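Local atomic coordinates of Sn-glycerol-3-phosphate ABC transporter substrate-binding protein UspB (Mycobacterium tuberculosis, PDB entry 4MFI), a protein that probably captures glycerophosphocholine outside the cell membrane as the substrate-binding component of an ABC transporter. Residues P95-L100 with K325-V330; D119-V124 with G143-V148. One frame throughout, in Å; residues are numbered along the deposited sequence.

Interaction 1: P95-L100 with K325-V330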
loop_
_atom_site.group_PDB
_atom_site.type_symbol
_atom_site.label_atom_id
_atom_site.label_comp_id
_atom_site.label_asym_id
_atom_site.label_seq_id
_atom_site.Cartn_x
_atom_site.Cartn_y
_atom_site.Cartn_z
ATOM N N PRO A 95 -11.068 -13.849 15.795
ATOM C CA PRO A 95 -10.361 -14.677 14.815
ATOM C C PRO A 95 -9.025 -15.143 15.376
ATOM O O PRO A 95 -8.511 -14.539 16.324
ATOM C CB PRO A 95 -10.122 -13.711 13.653
ATOM C CG PRO A 95 -10.140 -12.340 14.285
ATOM C CD PRO A 95 -11.190 -12.446 15.359
ATOM N N ASP A 96 -8.470 -16.204 14.804
ATOM C CA ASP A 96 -7.088 -16.578 15.091
ATOM C C ASP A 96 -6.119 -15.797 14.221
ATOM O O ASP A 96 -4.997 -15.481 14.642
ATOM C CB ASP A 96 -6.884 -18.074 14.859
ATOM C CG ASP A 96 -7.661 -18.910 15.839
ATOM O OD1 ASP A 96 -7.132 -19.189 16.937
ATOM O OD2 ASP A 96 -8.812 -19.272 15.518
ATOM N N VAL A 97 -6.562 -15.496 13.001
ATOM C CA VAL A 97 -5.759 -14.777 12.012
ATOM C C VAL A 97 -6.673 -13.741 11.386
ATOM O O VAL A 97 -7.767 -14.075 10.925
ATOM C CB VAL A 97 -5.220 -15.731 10.920
ATOM C CG1 VAL A 97 -4.473 -14.952 9.841
ATOM C CG2 VAL A 97 -4.316 -16.793 11.539
ATOM N N VAL A 98 -6.250 -12.483 11.395
ATOM C CA VAL A 98 -7.094 -11.407 10.883
ATOM C C VAL A 98 -6.337 -10.497 9.917
ATOM O O VAL A 98 -5.177 -10.138 10.151
ATOM C CB VAL A 98 -7.760 -10.587 12.032
ATOM C CG1 VAL A 98 -6.705 -9.914 12.916
ATOM C CG2 VAL A 98 -8.745 -9.570 11.479
ATOM N N LEU A 99 -6.998 -10.143 8.818
ATOM C CA LEU A 99 -6.418 -9.286 7.792
ATOM C C LEU A 99 -6.625 -7.805 8.139
ATOM O O LEU A 99 -7.758 -7.313 8.156
ATOM C CB LEU A 99 -7.064 -9.606 6.446
ATOM C CG LEU A 99 -6.521 -8.891 5.208
ATOM C CD1 LEU A 99 -5.063 -9.275 4.987
ATOM C CD2 LEU A 99 -7.349 -9.243 3.983
ATOM N N LEU A 100 -5.531 -7.101 8.421
ATOM C CA LEU A 100 -5.593 -5.695 8.835
ATOM C C LEU A 100 -4.786 -4.821 7.881
ATOM O O LEU A 100 -3.647 -5.164 7.533
ATOM C CB LEU A 100 -5.060 -5.539 10.261
ATOM C CG LEU A 100 -5.849 -6.280 11.343
ATOM C CD1 LEU A 100 -5.175 -6.125 12.702
ATOM C CD2 LEU A 100 -7.285 -5.763 11.399
ATOM N N LYS A 325 1.919 -20.544 12.410
ATOM C CA LYS A 325 2.234 -21.588 11.434
ATOM C C LYS A 325 1.450 -21.360 10.144
ATOM O O LYS A 325 1.992 -21.491 9.036
ATOM C CB LYS A 325 1.917 -22.974 11.995
ATOM C CG LYS A 325 2.878 -23.437 13.073
ATOM C CD LYS A 325 2.392 -24.737 13.708
ATOM C CE LYS A 325 3.372 -25.258 14.740
ATOM N NZ LYS A 325 2.832 -26.449 15.454
ATOM N N PHE A 326 0.174 -21.015 10.284
ATOM C CA PHE A 326 -0.648 -20.717 9.117
ATOM C C PHE A 326 -0.145 -19.490 8.364
ATOM O O PHE A 326 0.045 -19.533 7.143
ATOM C CB PHE A 326 -2.113 -20.519 9.513
ATOM C CG PHE A 326 -3.000 -20.167 8.353
ATOM C CD1 PHE A 326 -3.385 -21.140 7.439
ATOM C CD2 PHE A 326 -3.427 -18.859 8.161
ATOM C CE1 PHE A 326 -4.191 -20.820 6.364
ATOM C CE2 PHE A 326 -4.237 -18.529 7.086
ATOM C CZ PHE A 326 -4.621 -19.514 6.187
ATOM N N ILE A 327 0.058 -18.394 9.090
ATOM C CA ILE A 327 0.500 -17.149 8.473
ATOM C C ILE A 327 1.835 -17.330 7.763
ATOM O O ILE A 327 1.992 -16.888 6.626
ATOM C CB ILE A 327 0.612 -16.019 9.513
ATOM C CG1 ILE A 327 -0.778 -15.606 9.997
ATOM C CG2 ILE A 327 1.325 -14.813 8.929
ATOM C CD1 ILE A 327 -0.736 -14.664 11.173
ATOM N N ALA A 328 2.783 -17.987 8.426
ATOM C CA ALA A 328 4.102 -18.199 7.838
ATOM C C ALA A 328 4.015 -19.094 6.604
ATOM O O ALA A 328 4.740 -18.896 5.624
ATOM C CB ALA A 328 5.060 -18.796 8.867
ATOM N N PHE A 329 3.129 -20.084 6.646
ATOM C CA PHE A 329 2.998 -20.997 5.518
ATOM C C PHE A 329 2.404 -20.310 4.287
ATOM O O PHE A 329 2.940 -20.426 3.183
ATOM C CB PHE A 329 2.168 -22.227 5.895
ATOM C CG PHE A 329 1.994 -23.197 4.768
ATOM C CD1 PHE A 329 2.967 -24.147 4.497
ATOM C CD2 PHE A 329 0.867 -23.143 3.959
ATOM C CE1 PHE A 329 2.813 -25.037 3.442
ATOM C CE2 PHE A 329 0.705 -24.025 2.911
ATOM C CZ PHE A 329 1.677 -24.973 2.648
ATOM N N VAL A 330 1.302 -19.590 4.468
ATOM C CA VAL A 330 0.631 -19.007 3.309
ATOM C C VAL A 330 1.417 -17.848 2.702
ATOM O O VAL A 330 1.137 -17.431 1.574
ATOM C CB VAL A 330 -0.837 -18.609 3.590
ATOM C CG1 VAL A 330 -1.632 -19.820 4.064
ATOM C CG2 VAL A 330 -0.922 -17.456 4.601
#

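Interaction 2: D119-V124 with G143-V148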
loop_
_atom_site.group_PDB
_atom_site.type_symbol
_atom_site.label_atom_id
_atom_site.label_comp_id
_atom_site.label_asym_id
_atom_site.label_seq_id
_atom_site.Cartn_x
_atom_site.Cartn_y
_atom_site.Cartn_z
ATOM N N ASP A 119 8.969 -13.111 19.195
ATOM C CA ASP A 119 9.322 -14.329 19.913
ATOM C C ASP A 119 8.798 -15.552 19.171
ATOM O O ASP A 119 9.516 -16.539 19.003
ATOM C CB ASP A 119 8.775 -14.295 21.341
ATOM C CG ASP A 119 9.573 -13.379 22.248
ATOM O OD1 ASP A 119 10.679 -12.960 21.843
ATOM O OD2 ASP A 119 9.102 -13.087 23.369
ATOM N N LEU A 120 7.553 -15.478 18.713
ATOM C CA LEU A 120 6.964 -16.564 17.929
ATOM C C LEU A 120 7.699 -16.816 16.607
ATOM O O LEU A 120 7.875 -17.972 16.215
ATOM C CB LEU A 120 5.466 -16.329 17.695
ATOM C CG LEU A 120 4.535 -16.543 18.888
ATOM C CD1 LEU A 120 3.172 -15.903 18.648
ATOM C CD2 LEU A 120 4.369 -18.024 19.158
ATOM N N PHE A 121 8.122 -15.747 15.927
ATOM C CA PHE A 121 8.941 -15.883 14.718
ATOM C C PHE A 121 10.127 -16.808 14.994
ATOM O O PHE A 121 10.419 -17.722 14.220
ATOM C CB PHE A 121 9.510 -14.524 14.278
ATOM C CG PHE A 121 8.525 -13.608 13.585
ATOM C CD1 PHE A 121 7.339 -14.082 13.039
ATOM C CD2 PHE A 121 8.824 -12.256 13.452
ATOM C CE1 PHE A 121 6.461 -13.216 12.387
ATOM C CE2 PHE A 121 7.960 -11.391 12.798
ATOM C CZ PHE A 121 6.775 -11.870 12.269
ATOM N N GLY A 122 10.815 -16.557 16.103
ATOM C CA GLY A 122 12.017 -17.298 16.430
ATOM C C GLY A 122 11.731 -18.702 16.924
ATOM O O GLY A 122 12.562 -19.590 16.782
ATOM N N GLN A 123 10.555 -18.901 17.511
ATOM C CA GLN A 123 10.167 -20.205 18.038
ATOM C C GLN A 123 9.785 -21.148 16.901
ATOM O O GLN A 123 10.171 -22.322 16.888
ATOM C CB GLN A 123 8.995 -20.043 19.014
ATOM C CG GLN A 123 8.398 -21.349 19.523
ATOM C CD GLN A 123 7.236 -21.124 20.478
ATOM O OE1 GLN A 123 7.094 -20.049 21.063
ATOM N NE2 GLN A 123 6.396 -22.142 20.636
ATOM N N VAL A 124 9.041 -20.612 15.939
ATOM C CA VAL A 124 8.521 -21.376 14.811
ATOM C C VAL A 124 9.572 -21.457 13.692
ATOM O O VAL A 124 9.505 -22.325 12.817
ATOM C CB VAL A 124 7.172 -20.752 14.329
ATOM C CG1 VAL A 124 6.669 -21.383 13.037
ATOM C CG2 VAL A 124 6.114 -20.896 15.423
ATOM N N GLY A 143 10.457 -1.736 17.757
ATOM C CA GLY A 143 11.253 -2.950 17.687
ATOM C C GLY A 143 10.459 -4.242 17.710
ATOM O O GLY A 143 11.042 -5.325 17.769
ATOM N N ARG A 144 9.134 -4.135 17.663
ATOM C CA ARG A 144 8.272 -5.310 17.665
ATOM C C ARG A 144 7.399 -5.329 16.428
ATOM O O ARG A 144 6.956 -4.276 15.961
ATOM C CB ARG A 144 7.388 -5.313 18.911
ATOM C CG ARG A 144 8.191 -5.228 20.196
ATOM C CD ARG A 144 7.326 -5.385 21.425
ATOM N NE ARG A 144 8.147 -5.388 22.632
ATOM C CZ ARG A 144 8.514 -4.293 23.291
ATOM N NH1 ARG A 144 8.122 -3.096 22.871
ATOM N NH2 ARG A 144 9.269 -4.398 24.379
ATOM N N HIS A 145 7.145 -6.527 15.899
ATOM C CA HIS A 145 6.324 -6.680 14.697
ATOM C C HIS A 145 4.948 -7.207 15.064
ATOM O O HIS A 145 4.831 -8.123 15.874
ATOM C CB HIS A 145 6.977 -7.637 13.694
ATOM C CG HIS A 145 8.252 -7.124 13.103
ATOM N ND1 HIS A 145 9.465 -7.230 13.747
ATOM C CD2 HIS A 145 8.505 -6.509 11.922
ATOM C CE1 HIS A 145 10.410 -6.700 12.991
ATOM N NE2 HIS A 145 9.854 -6.258 11.877
ATOM N N TYR A 146 3.910 -6.643 14.453
ATOM C CA TYR A 146 2.535 -6.993 14.800
ATOM C C TYR A 146 1.728 -7.641 13.682
ATOM O O TYR A 146 0.572 -7.990 13.882
ATOM C CB TYR A 146 1.798 -5.767 15.350
ATOM C CG TYR A 146 2.348 -5.328 16.680
ATOM C CD1 TYR A 146 1.860 -5.865 17.867
ATOM C CD2 TYR A 146 3.400 -4.417 16.753
ATOM C CE1 TYR A 146 2.379 -5.479 19.091
ATOM C CE2 TYR A 146 3.926 -4.029 17.971
ATOM C CZ TYR A 146 3.410 -4.558 19.138
ATOM O OH TYR A 146 3.931 -4.171 20.356
ATOM N N ALA A 147 2.331 -7.801 12.510
ATOM C CA ALA A 147 1.688 -8.513 11.414
ATOM C C ALA A 147 2.733 -8.978 10.417
ATOM O O ALA A 147 3.906 -8.620 10.528
ATOM C CB ALA A 147 0.643 -7.629 10.722
ATOM N N VAL A 148 2.295 -9.783 9.452
ATOM C CA VAL A 148 3.137 -10.288 8.371
ATOM C C VAL A 148 2.485 -9.841 7.055
ATOM O O VAL A 148 1.273 -9.966 6.899
ATOM C CB VAL A 148 3.223 -11.835 8.445
ATOM C CG1 VAL A 148 3.954 -12.421 7.239
ATOM C CG2 VAL A 148 3.889 -12.279 9.743
#

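Interaction 1: P95-L100 with K325-V330
Val-97 meets Ile-327 and Phe-326 with both of its methyl groups, and these three buried side chains make up the whole contact. Its CG1 comes within 3.8 Å of Ile-327 CG1 and also touches CD1 of the same residue. The two side chains run past one another in opposite directions, so that the isoleucine branch lies alongside the valine fork; Val-97 CG2 is likewise 4.0 Å from Ile-327 CG1. This flank is the tighter one. With CG1 of Ile-327 anti to the carbonyl carbon (chi1 -70°), the long branch reaches down to the strand.

Strand 97-101 is a middle strand of the sheet typical of type II periplasmic binding proteins, between parallel strand 39-43 and antiparallel strand 307-310, and helix 317-330 packs across it.

On the Phe-326 flank the fit is looser: Val-97 CG2 comes obliquely to the ring, 4.1 Å from Phe-326 CD2. The ring has further neighbours: Val-330 CG1 over one face, 3.5 Å above the plane and offset toward the rim, and Phe-60 in an edge-to-face arrangement. Away from the sheet the helix turns toward solvent, where Lys-325 and Ala-328 are partly exposed. Asp-96, just before the strand, turns instead to salt bridges with Lys-33 and Arg-319.

Interaction 2: D119-V124 with G143-V148
The phenyl ring of Phe-121 reaches from helix 118-124 to the first part of strand 144-160, where it touches His-145 and Val-148. Its CB already heads for the strand, and CG stands anti to the carbonyl carbon (chi1 -77°), which carries the ring across the gap between backbones whose nearest CA atoms, those of Phe-121 and His-145, are 9.6 Å apart. The contact is therefore made at the far end of the ring. On one side, Phe-121 CE2 lies 4.0 Å from His-145 CB, a contact oblique to the phenyl plane; the two side chains cross at about a right angle. On the other side, Phe-121 CE1 is 3.8 Å from Val-148 CG2. At the tip, Phe-121 CZ approaches that same methyl at 3.9 Å. Val-148 CG2 thus sits at the ring edge, near its plane, and bridges two neighbouring ring carbons.

The CB atoms of His-145 and Val-148 both lie on the helix side of the backbone, although the residues are three apart, whereas those of Tyr-146 and Ala-147 lie on the other side. Tyr-146, with psi of -1°, departs from the extended conformation, in keeping with the break in this long strand. No hydrogen bond joins the two segments, so the contact is apolar packing, while the imidazole ND1 of His-145 is hydrogen-bonded close by.

The start of the helix is nevertheless tied to the strand, because His-145 N is bonded to Asp-118 OD1 and its backbone pairs with Leu-117. Further along, Val-148 is hydrogen-bonded through its backbone to Leu-309 of strand 307-310, and helix 317-330 covers this end of the strand, the same helix that Leu-120 meets at Val-321 and Leu-324.

Overall arrangement
Following the chain from the N terminus, strand 97-101 is the first of the four elements, and helix 118-124 comes next, followed by strand 144-160. Interaction 2 closes this short loop, with 18 residues between its segments. Interaction 1 closes a far longer one: 224 residues separate segment 95-100 from segment 325-330, in the last part of helix 317-330; the short loop falls wholly within it, and the two do not cross. Their centres lie about 12 Å apart and they touch directly, Ile-327 CG2 packing 3.6 Å from Val-148 CB. Helix 317-330 is thus common ground: together the contacts join it and helix 118-124 to two strands of one sheet, each neighbouring strand 307-310.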